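PDB 5J7O: major capsid protein from Faustovirus, which probably builds the icosahedral outer shell of the virus as trimeric capsomers of double jelly-roll subunits. Local coordinates for residues B[236-241]-B[270-275]. Residues are numbered along the deposited sequence; the frame is centred on the assembly and turned at random.
Sequences SNLVNI and AITARK
K275, T272 and S236 bury the most surface where residues 236-241 run antiparallel to residues 270-275, at the base of a long loop that the two strands of a hairpin carry out from the body of the subunit. At the K275 end the pairing is by backbone and hydroxyl together. S236 N donates to K275 O (3.0 Å), while the amide of K275 turns to S236 OG at 3.2 Å instead of to a carbonyl. OG can take that bond because it sits between its own backbone N and carbonyl carbon (chi1 73°), and itself donates to N237 O (2.7 Å), in the carbonyl plane on a lone pair. The K275 chain then crosses V239 at about a right angle, its CD 3.7 Å from V239 CG1. V239 and N240 both face A273 in a classic beta bulge: A273 O accepts a firm bond from V239 N (2.9 Å) and a weak one from N240 N, and A273 N returns a bond to N240 O. On the far side of the bulge T272 lays CG2 against N240 O and the L238 methyls (CD2 at 3.9 Å), while its OG1, beside I241 CA, bonds A242 N. L238 CD2 also rests on R274 CG (3.5 Å). Backbone bonds, one serine hydroxyl and side-chain packing thus hold the strands, while R274 salt-bridges E229 of a second subunit and N240 ND2 bonds P478 O of a third. S236, R274 and K275 also ladder antiparallel with a strand of the second subunit, consistent with a hairpin that ties subunits together in the trimer.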
ATOM      1  N   SER B 236      -0.127  -8.199  16.211  1.00 35.29           N
ATOM      2  CA  SER B 236      -0.851  -8.782  17.327  1.00 35.16           C
ATOM      3  C   SER B 236      -0.067  -9.943  17.928  1.00 34.92           C
ATOM      4  O   SER B 236       1.050 -10.262  17.515  1.00 32.94           O
ATOM      5  CB  SER B 236      -2.231  -9.263  16.877  1.00 35.87           C
ATOM      6  OG  SER B 236      -2.123 -10.436  16.089  1.00 34.53           O
ATOM      7  N   ASN B 237      -0.674 -10.581  18.926  1.00 36.40           N
ATOM      8  CA  ASN B 237      -0.198 -11.877  19.376  1.00 36.12           C
ATOM      9  C   ASN B 237      -0.361 -12.899  18.255  1.00 34.55           C
ATOM     10  O   ASN B 237      -1.088 -12.682  17.280  1.00 32.84           O
ATOM     11  CB  ASN B 237      -0.968 -12.338  20.614  1.00 38.72           C
ATOM     12  CG  ASN B 237      -0.865 -11.361  21.767  1.00 41.26           C
ATOM     13  OD1 ASN B 237       0.136 -10.662  21.918  1.00 41.98           O
ATOM     14  ND2 ASN B 237      -1.904 -11.313  22.594  1.00 41.54           N
ATOM     15  N   LEU B 238       0.333 -14.024  18.398  1.00 33.67           N
ATOM     16  CA  LEU B 238       0.154 -15.121  17.457  1.00 32.24           C
ATOM     17  C   LEU B 238      -1.298 -15.580  17.471  1.00 32.74           C
ATOM     18  O   LEU B 238      -1.855 -15.883  18.531  1.00 33.12           O
ATOM     19  CB  LEU B 238       1.085 -16.281  17.813  1.00 31.14           C
ATOM     20  CG  LEU B 238       2.588 -16.004  17.746  1.00 30.26           C
ATOM     21  CD1 LEU B 238       3.377 -17.201  18.248  1.00 29.98           C
ATOM     22  CD2 LEU B 238       2.998 -15.655  16.328  1.00 29.48           C
ATOM     23  N   VAL B 239      -1.920 -15.602  16.296  1.00 32.78           N
ATOM     24  CA  VAL B 239      -3.292 -16.068  16.155  1.00 32.63           C
ATOM     25  C   VAL B 239      -3.342 -17.523  15.705  1.00 32.39           C
ATOM     26  O   VAL B 239      -4.217 -18.277  16.128  1.00 30.91           O
ATOM     27  CB  VAL B 239      -4.080 -15.153  15.191  1.00 34.67           C
ATOM     28  CG1 VAL B 239      -4.078 -13.721  15.706  1.00 37.27           C
ATOM     29  CG2 VAL B 239      -3.504 -15.212  13.782  1.00 34.76           C
ATOM     30  N   ASN B 240      -2.401 -17.926  14.856  1.00 34.63           N
ATOM     31  CA  ASN B 240      -2.207 -19.316  14.483  1.00 35.55           C
ATOM     32  C   ASN B 240      -0.868 -19.786  15.033  1.00 34.33           C
ATOM     33  O   ASN B 240       0.132 -19.069  14.951  1.00 33.09           O
ATOM     34  CB  ASN B 240      -2.244 -19.499  12.963  1.00 38.02           C
ATOM     35  CG  ASN B 240      -3.629 -19.279  12.379  1.00 41.52           C
ATOM     36  OD1 ASN B 240      -4.487 -18.649  13.000  1.00 43.50           O
ATOM     37  ND2 ASN B 240      -3.851 -19.797  11.177  1.00 41.37           N
ATOM     38  N   ILE B 241      -0.859 -20.981  15.613  1.00 34.66           N
ATOM     39  CA  ILE B 241       0.363 -21.621  16.083  1.00 34.97           C
ATOM     40  C   ILE B 241       0.350 -23.049  15.565  1.00 36.16           C
ATOM     41  O   ILE B 241      -0.597 -23.799  15.832  1.00 37.52           O
ATOM     42  CB  ILE B 241       0.488 -21.594  17.616  1.00 34.10           C
ATOM     43  CG1 ILE B 241       0.568 -20.154  18.127  1.00 34.31           C
ATOM     44  CG2 ILE B 241       1.706 -22.385  18.061  1.00 34.02           C
ATOM     45  CD1 ILE B 241       0.755 -20.050  19.625  1.00 36.93           C
ATOM     46  N   ALA B 270      -1.815 -25.057  10.389  1.00 37.31           N
ATOM     47  CA  ALA B 270      -0.664 -25.516   9.625  1.00 35.65           C
ATOM     48  C   ALA B 270       0.483 -24.514   9.610  1.00 35.33           C
ATOM     49  O   ALA B 270       1.628 -24.912   9.370  1.00 37.32           O
ATOM     50  CB  ALA B 270      -1.073 -25.836   8.183  1.00 31.94           C
ATOM     51  N   ILE B 271       0.205 -23.234   9.858  1.00 34.23           N
ATOM     52  CA  ILE B 271       1.225 -22.200   9.918  1.00 35.05           C
ATOM     53  C   ILE B 271       1.100 -21.466  11.249  1.00 36.07           C
ATOM     54  O   ILE B 271       0.113 -21.602  11.973  1.00 37.30           O
ATOM     55  CB  ILE B 271       1.127 -21.202   8.744  1.00 33.92           C
ATOM     56  CG1 ILE B 271      -0.154 -20.372   8.859  1.00 34.82           C
ATOM     57  CG2 ILE B 271       1.185 -21.932   7.410  1.00 34.08           C
ATOM     58  CD1 ILE B 271      -0.258 -19.264   7.834  1.00 34.85           C
ATOM     59  N   THR B 272       2.128 -20.683  11.563  1.00 34.23           N
ATOM     60  CA  THR B 272       2.156 -19.825  12.741  1.00 32.42           C
ATOM     61  C   THR B 272       2.196 -18.377  12.272  1.00 31.89           C
ATOM     62  O   THR B 272       3.145 -17.976  11.591  1.00 32.44           O
ATOM     63  CB  THR B 272       3.365 -20.140  13.622  1.00 33.61           C
ATOM     64  OG1 THR B 272       3.279 -21.491  14.093  1.00 33.95           O
ATOM     65  CG2 THR B 272       3.421 -19.191  14.812  1.00 34.76           C
ATOM     66  N   ALA B 273       1.182 -17.594  12.639  1.00 31.13           N
ATOM     67  CA  ALA B 273       1.004 -16.276  12.048  1.00 31.24           C
ATOM     68  C   ALA B 273       0.571 -15.249  13.085  1.00 31.41           C
ATOM     69  O   ALA B 273      -0.059 -15.579  14.094  1.00 30.55           O
ATOM     70  CB  ALA B 273      -0.027 -16.313  10.913  1.00 29.29           C
ATOM     71  N   ARG B 274       0.924 -13.995  12.814  1.00 32.45           N
ATOM     72  CA  ARG B 274       0.394 -12.825  13.495  1.00 32.91           C
ATOM     73  C   ARG B 274      -0.502 -12.050  12.538  1.00 33.69           C
ATOM     74  O   ARG B 274      -0.365 -12.143  11.316  1.00 33.69           O
ATOM     75  CB  ARG B 274       1.511 -11.896  13.985  1.00 33.83           C
ATOM     76  CG  ARG B 274       2.723 -12.574  14.588  1.00 35.89           C
ATOM     77  CD  ARG B 274       3.769 -11.539  14.989  1.00 35.40           C
ATOM     78  NE  ARG B 274       4.671 -11.196  13.892  1.00 37.25           N
ATOM     79  CZ  ARG B 274       5.434 -10.107  13.864  1.00 38.44           C
ATOM     80  NH1 ARG B 274       5.393  -9.239  14.866  1.00 38.21           N
ATOM     81  NH2 ARG B 274       6.231  -9.876  12.829  1.00 39.16           N
ATOM     82  N   LYS B 275      -1.413 -11.268  13.106  1.00 33.98           N
ATOM     83  CA  LYS B 275      -2.198 -10.332  12.320  1.00 33.45           C
ATOM     84  C   LYS B 275      -1.549  -8.955  12.351  1.00 33.89           C
ATOM     85  O   LYS B 275      -0.927  -8.561  13.342  1.00 32.34           O
ATOM     86  CB  LYS B 275      -3.635 -10.239  12.840  1.00 33.36           C
ATOM     87  CG  LYS B 275      -4.443 -11.514  12.680  1.00 36.58           C
ATOM     88  CD  LYS B 275      -5.802 -11.415  13.364  1.00 39.88           C
ATOM     89  CE  LYS B 275      -6.760 -10.519  12.599  1.00 41.75           C
ATOM     90  NZ  LYS B 275      -8.129 -10.557  13.190  1.00 42.16           N
TER